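Local coordinates for protein nucleoside phosphorylase, putative (PDB 3BJE) that cleaves uridine with phosphate to give uracil and ribose 1-phosphate, acting as a homodimeric uridine phosphorylase of the nucleoside phosphorylase superfamily, at residues A43-F48 and T140-R145; P213-S218 and G306-A311. One frame throughout, in Å; residues are numbered along the deposited sequence.

Interaction 1: residues A43-F48 and T140-R145. With R1P (1-O-phosphono-alpha-D-ribofuranose), chain C.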
loop_
_atom_site.group_PDB
_atom_site.type_symbol
_atom_site.label_atom_id
_atom_site.label_comp_id
_atom_site.label_asym_id
_atom_site.label_seq_id
_atom_site.Cartn_x
_atom_site.Cartn_y
_atom_site.Cartn_z
ATOM N N ALA A 43 13.729 -13.559 -13.750
ATOM C CA ALA A 43 13.141 -14.566 -14.643
ATOM C C ALA A 43 11.858 -14.042 -15.301
ATOM O O ALA A 43 11.244 -13.095 -14.820
ATOM C CB ALA A 43 12.842 -15.853 -13.868
ATOM N N ASP A 44 11.458 -14.674 -16.398
ATOM C CA ASP A 44 10.172 -14.377 -17.052
ATOM C C ASP A 44 8.979 -14.871 -16.238
ATOM O O ASP A 44 7.859 -14.387 -16.418
ATOM C CB ASP A 44 10.093 -15.036 -18.432
ATOM C CG ASP A 44 11.051 -14.436 -19.437
ATOM O OD1 ASP A 44 11.593 -13.347 -19.201
ATOM O OD2 ASP A 44 11.257 -15.073 -20.491
ATOM N N ARG A 45 9.238 -15.840 -15.366
ATOM C CA ARG A 45 8.211 -16.445 -14.537
ATOM C C ARG A 45 8.418 -16.004 -13.091
ATOM O O ARG A 45 9.474 -16.244 -12.513
ATOM C CB ARG A 45 8.262 -17.971 -14.645
ATOM C CG ARG A 45 7.749 -18.516 -15.965
ATOM C CD ARG A 45 7.779 -20.038 -15.974
ATOM N NE ARG A 45 7.221 -20.605 -17.205
ATOM C CZ ARG A 45 7.861 -20.656 -18.371
ATOM N NH1 ARG A 45 7.258 -21.196 -19.421
ATOM N NH2 ARG A 45 9.091 -20.169 -18.502
ATOM N N ILE A 46 7.392 -15.378 -12.523
ATOM C CA ILE A 46 7.474 -14.710 -11.228
ATOM C C ILE A 46 6.327 -15.076 -10.307
ATOM O O ILE A 46 5.179 -15.109 -10.722
ATOM C CB ILE A 46 7.446 -13.159 -11.430
ATOM C CG1 ILE A 46 8.614 -12.726 -12.326
ATOM C CG2 ILE A 46 7.484 -12.409 -10.087
ATOM C CD1 ILE A 46 8.564 -11.263 -12.833
ATOM N N ILE A 47 6.661 -15.376 -9.053
ATOM C CA ILE A 47 5.668 -15.481 -8.000
ATOM C C ILE A 47 5.738 -14.239 -7.129
ATOM O O ILE A 47 6.816 -13.888 -6.681
ATOM C CB ILE A 47 5.898 -16.694 -7.109
ATOM C CG1 ILE A 47 5.802 -17.968 -7.926
ATOM C CG2 ILE A 47 4.848 -16.723 -5.998
ATOM C CD1 ILE A 47 6.124 -19.218 -7.145
ATOM N N PHE A 48 4.591 -13.587 -6.918
ATOM C CA PHE A 48 4.463 -12.474 -5.977
ATOM C C PHE A 48 3.946 -13.015 -4.652
ATOM O O PHE A 48 2.998 -13.812 -4.606
ATOM C CB PHE A 48 3.442 -11.449 -6.455
ATOM C CG PHE A 48 3.913 -10.491 -7.509
ATOM C CD1 PHE A 48 5.245 -10.264 -7.803
ATOM C CD2 PHE A 48 2.958 -9.730 -8.151
ATOM C CE1 PHE A 48 5.591 -9.326 -8.766
ATOM C CE2 PHE A 48 3.303 -8.801 -9.099
ATOM C CZ PHE A 48 4.617 -8.600 -9.408
ATOM N N THR A 140 5.447 -13.923 -22.831
ATOM C CA THR A 140 6.461 -14.726 -22.149
ATOM C C THR A 140 6.468 -14.481 -20.640
ATOM O O THR A 140 6.963 -15.312 -19.880
ATOM C CB THR A 140 7.884 -14.483 -22.722
ATOM O OG1 THR A 140 8.305 -13.131 -22.476
ATOM C CG2 THR A 140 7.914 -14.791 -24.226
ATOM N N MET A 141 5.922 -13.348 -20.199
ATOM C CA MET A 141 5.864 -13.045 -18.785
ATOM C C MET A 141 4.677 -13.749 -18.151
ATOM O O MET A 141 3.541 -13.597 -18.607
ATOM C CB MET A 141 5.744 -11.535 -18.575
ATOM C CG MET A 141 6.922 -10.734 -19.144
ATOM S SD MET A 141 8.509 -11.187 -18.384
ATOM C CE MET A 141 8.150 -10.925 -16.636
ATOM N N LYS A 142 4.960 -14.505 -17.096
ATOM C CA LYS A 142 3.947 -15.219 -16.323
ATOM C C LYS A 142 4.126 -14.801 -14.856
ATOM O O LYS A 142 5.183 -15.019 -14.279
ATOM C CB LYS A 142 4.144 -16.731 -16.417
ATOM C CG LYS A 142 4.588 -17.283 -17.760
ATOM C CD LYS A 142 3.534 -17.189 -18.801
ATOM C CE LYS A 142 3.983 -17.938 -20.063
ATOM N NZ LYS A 142 2.917 -17.930 -21.093
ATOM N N ILE A 143 3.090 -14.211 -14.264
ATOM C CA ILE A 143 3.167 -13.671 -12.911
ATOM C C ILE A 143 2.001 -14.202 -12.082
ATOM O O ILE A 143 0.843 -14.000 -12.444
ATOM C CB ILE A 143 3.119 -12.130 -12.938
ATOM C CG1 ILE A 143 4.223 -11.602 -13.862
ATOM C CG2 ILE A 143 3.226 -11.530 -11.509
ATOM C CD1 ILE A 143 4.233 -10.086 -14.051
ATOM N N ILE A 144 2.297 -14.902 -10.991
ATOM C CA ILE A 144 1.258 -15.428 -10.120
ATOM C C ILE A 144 1.463 -14.984 -8.684
ATOM O O ILE A 144 2.503 -15.206 -8.100
ATOM C CB ILE A 144 1.180 -16.972 -10.172
ATOM C CG1 ILE A 144 1.044 -17.442 -11.627
ATOM C CG2 ILE A 144 -0.022 -17.505 -9.306
ATOM C CD1 ILE A 144 1.071 -18.952 -11.791
ATOM N N ARG A 145 0.430 -14.373 -8.126
ATOM C CA ARG A 145 0.403 -14.050 -6.709
ATOM C C ARG A 145 -0.004 -15.275 -5.916
ATOM O O ARG A 145 -0.982 -15.921 -6.252
ATOM C CB ARG A 145 -0.581 -12.915 -6.452
ATOM C CG ARG A 145 -0.972 -12.759 -4.995
ATOM C CD ARG A 145 -1.652 -11.433 -4.738
ATOM N NE ARG A 145 -2.444 -11.458 -3.499
ATOM C CZ ARG A 145 -1.935 -11.582 -2.271
ATOM N NH1 ARG A 145 -2.760 -11.617 -1.239
ATOM N NH2 ARG A 145 -0.612 -11.672 -2.059
HETATM C C5 R1P C . -2.841 -8.315 4.813
HETATM O O5 R1P C . -2.696 -9.058 6.032
HETATM C C4 R1P C . -1.983 -8.915 3.716
HETATM O O4 R1P C . -2.198 -10.332 3.592
HETATM C C1 R1P C . -2.656 -10.662 2.275
HETATM C C2 R1P C . -3.275 -9.346 1.773
HETATM O O2 R1P C . -3.512 -9.239 0.350
HETATM C C3 R1P C . -2.299 -8.320 2.354
HETATM O O3 R1P C . -1.080 -8.229 1.599
HETATM O O1 R1P C . -1.610 -11.222 1.413
HETATM P P R1P C . -0.102 -11.657 1.800
HETATM O O1P R1P C . 0.475 -10.286 2.180
HETATM O O2P R1P C . 0.457 -12.221 0.505
HETATM O O3P R1P C . -0.124 -12.599 2.960
HETATM O O HOH W 1 10.791 -12.113 -21.502
#

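Interaction 2: residues P213-S218 and G306-A311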
loop_
_atom_site.group_PDB
_atom_site.type_symbol
_atom_site.label_atom_id
_atom_site.label_comp_id
_atom_site.label_asym_id
_atom_site.label_seq_id
_atom_site.Cartn_x
_atom_site.Cartn_y
_atom_site.Cartn_z
ATOM N N PRO A 213 -6.645 -16.462 -18.669
ATOM C CA PRO A 213 -7.205 -17.813 -18.640
ATOM C C PRO A 213 -6.157 -18.912 -18.551
ATOM O O PRO A 213 -6.392 -19.934 -17.906
ATOM C CB PRO A 213 -7.971 -17.899 -19.966
ATOM C CG PRO A 213 -8.337 -16.480 -20.275
ATOM C CD PRO A 213 -7.174 -15.675 -19.797
ATOM N N ASN A 214 -5.006 -18.695 -19.181
ATOM C CA ASN A 214 -3.915 -19.668 -19.132
ATOM C C ASN A 214 -3.370 -19.840 -17.718
ATOM O O ASN A 214 -3.006 -20.943 -17.310
ATOM C CB ASN A 214 -2.785 -19.248 -20.072
ATOM C CG ASN A 214 -1.692 -20.286 -20.167
ATOM O OD1 ASN A 214 -1.961 -21.473 -20.349
ATOM N ND2 ASN A 214 -0.439 -19.841 -20.059
ATOM N N ILE A 215 -3.330 -18.745 -16.964
ATOM C CA ILE A 215 -2.866 -18.800 -15.588
ATOM C C ILE A 215 -3.893 -19.514 -14.703
ATOM O O ILE A 215 -3.530 -20.412 -13.946
ATOM C CB ILE A 215 -2.574 -17.409 -15.047
ATOM C CG1 ILE A 215 -1.416 -16.773 -15.837
ATOM C CG2 ILE A 215 -2.255 -17.464 -13.554
ATOM C CD1 ILE A 215 -0.063 -17.476 -15.649
ATOM N N THR A 216 -5.164 -19.121 -14.798
ATOM C CA THR A 216 -6.214 -19.748 -14.000
ATOM C C THR A 216 -6.255 -21.244 -14.288
ATOM O O THR A 216 -6.314 -22.050 -13.361
ATOM C CB THR A 216 -7.607 -19.139 -14.282
ATOM O OG1 THR A 216 -7.579 -17.726 -14.026
ATOM C CG2 THR A 216 -8.666 -19.752 -13.388
ATOM N N LYS A 217 -6.205 -21.613 -15.569
ATOM C CA LYS A 217 -6.256 -23.022 -15.985
ATOM C C LYS A 217 -5.077 -23.800 -15.418
ATOM O O LYS A 217 -5.247 -24.905 -14.904
ATOM C CB LYS A 217 -6.264 -23.137 -17.513
ATOM C CG LYS A 217 -6.487 -24.553 -18.059
ATOM C CD LYS A 217 -6.092 -24.638 -19.533
ATOM C CE LYS A 217 -6.496 -25.976 -20.150
ATOM N NZ LYS A 217 -6.070 -26.115 -21.577
ATOM N N SER A 218 -3.883 -23.218 -15.525
ATOM C CA SER A 218 -2.661 -23.842 -15.021
ATOM C C SER A 218 -2.725 -24.095 -13.512
ATOM O O SER A 218 -2.379 -25.185 -13.043
ATOM C CB SER A 218 -1.440 -22.986 -15.365
ATOM O OG SER A 218 -1.226 -22.930 -16.767
ATOM N N GLY A 306 0.243 -6.764 -21.441
ATOM C CA GLY A 306 0.256 -8.017 -22.171
ATOM C C GLY A 306 0.951 -9.177 -21.478
ATOM O O GLY A 306 1.218 -10.200 -22.111
ATOM N N TYR A 307 1.221 -9.043 -20.187
ATOM C CA TYR A 307 1.816 -10.113 -19.407
ATOM C C TYR A 307 0.698 -10.991 -18.851
ATOM O O TYR A 307 -0.369 -10.476 -18.497
ATOM C CB TYR A 307 2.616 -9.556 -18.231
ATOM C CG TYR A 307 3.777 -8.624 -18.558
ATOM C CD1 TYR A 307 4.226 -8.435 -19.864
ATOM C CD2 TYR A 307 4.459 -7.963 -17.544
ATOM C CE1 TYR A 307 5.304 -7.598 -20.143
ATOM C CE2 TYR A 307 5.540 -7.102 -17.817
ATOM C CZ TYR A 307 5.954 -6.920 -19.118
ATOM O OH TYR A 307 7.026 -6.085 -19.406
ATOM N N GLN A 308 0.931 -12.296 -18.768
ATOM C CA GLN A 308 -0.060 -13.230 -18.242
ATOM C C GLN A 308 0.042 -13.237 -16.732
ATOM O O GLN A 308 1.116 -13.514 -16.190
ATOM C CB GLN A 308 0.193 -14.632 -18.768
ATOM C CG GLN A 308 0.266 -14.702 -20.283
ATOM C CD GLN A 308 0.129 -16.127 -20.802
ATOM O OE1 GLN A 308 0.222 -17.092 -20.040
ATOM N NE2 GLN A 308 -0.131 -16.254 -22.096
ATOM N N ALA A 309 -1.060 -12.931 -16.048
ATOM C CA ALA A 309 -1.041 -12.856 -14.598
ATOM C C ALA A 309 -2.277 -13.493 -13.982
ATOM O O ALA A 309 -3.324 -13.622 -14.621
ATOM C CB ALA A 309 -0.893 -11.409 -14.128
ATOM N N GLY A 310 -2.133 -13.867 -12.716
ATOM C CA GLY A 310 -3.255 -14.312 -11.905
ATOM C C GLY A 310 -2.883 -14.401 -10.440
ATOM O O GLY A 310 -1.855 -13.899 -10.009
ATOM N N ALA A 311 -3.720 -15.065 -9.661
ATOM C CA ALA A 311 -3.545 -15.065 -8.213
ATOM C C ALA A 311 -4.266 -16.249 -7.599
ATOM O O ALA A 311 -5.287 -16.720 -8.121
ATOM C CB ALA A 311 -4.098 -13.749 -7.616
#

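Interaction 1: residues A43-F48 and T140-R145
Arg45 to Phe48 pair in parallel with Lys142 to Arg145, the two short strands 4.5 Å apart and 16° from exact alignment, joined by four backbone hydrogen bonds. The last of these, 2.9 Å from Phe48 N to Ile144 O, is the most bent, its donor lying above the carbonyl plane. Side chains alternate between the faces. On one, CG2 of Ile143 sits over the Phe48 ring in a CH-pi contact, 3.8 Å from the centroid and displaced toward CE2; CG1 stands anti to the carbonyl carbon (chi1 -55°), which leaves CG2 anti to the backbone N. Helix 97-112 covers this face through Val103, Ile107 and Leu104, which suits large apolar residues. Farther back, Met141, bent at chi2 and chi3, brings CE to 3.8 Å from Ile46 CD1. On the other face Arg45 and Lys142 lie side by side, their CG atoms 3.8 Å apart, pairing aliphatic stems while Lys142 NZ turns to Ser139 O. Ile47 and Ile144 pack there under helix 329-348. At the partly exposed start, a water donates to Asp44 OD1 and Thr140 OG1; OD1 also forms a salt bridge with Lys111, and OG1 a hydrogen bond with Asp137 O. Arg145 carries the strand into the active site: NH1 donates to O1 of the ribose 1-phosphate (2.9 Å) and NH2 to its O2P (2.8 Å). Glu292 and Glu294 form salt bridges with NE and NH1, probably helping to orient the guanidinium. Gripping both the bridging and a terminal phosphate oxygen, Arg145 would be expected to offset the negative charge of the phosphate.

Interaction 2: residues P213-S218 and G306-A311
Asn214 and Gln308 make the polar link between the start of helix 213-228 and strand 308-318, whose short segments have axes 7.0 Å apart at 44°. Asn214 ND2 donates to Gln308 OE1 over 2.8 Å, nearly straight at 166°, meeting a lone pair in the carbonyl plane. The two amides are nevertheless turned 77° against each other. With CG anti to its backbone N, Asn214 can reach across to the strand; its ND2 also donates to Ala349 O, and Gln308 OE1 takes a weak bond from Lys142 NZ. Within the helix, Asn214 O accepts from Ser218 N and Ser218 OG, which approach from opposite faces of its carbonyl plane.

The apolar part belongs to Ile215. Its CG1 meets the strand backbone 3.9 Å from Ala309 N and also lies near Gln308 CB, while CG2 rests 3.7 Å from Gly310 CA. Glycine suits position 310, since a beta carbon there would collide with Ile215 CG2. Ala309 points the other way, to helix 295-305, where a small methyl packs on Ile298 and Ser302.

Ile215 on Gly310 is the local means of seating this helix; a helix packed on a core strand fits the alpha/beta fold of the nucleoside phosphorylase superfamily, in which helices flank a central sheet.

Interactions 1 and 2 meet at neighbouring parallel strands, 142-151 and 308-318, with centres about 9 Å apart. Probable backbone hydrogen bonds stitch them together: Gln308 N to Met141 O at 2.9 Å and Ile143 N to Gln308 O at 2.8 Å. Side chains add to the seam, for Tyr307 CG packs 3.5 Å from Met141 CB, and Ile215 touches Ile144. The central strand 142-151 therefore has strand 45-49 on one flank and strand 308-318 on the other. Only interaction 1 reaches the sugar phosphate directly, through Arg145, whose side chain is about 6 Å from the bound uracil; interaction 2 lies away from the annotated sites.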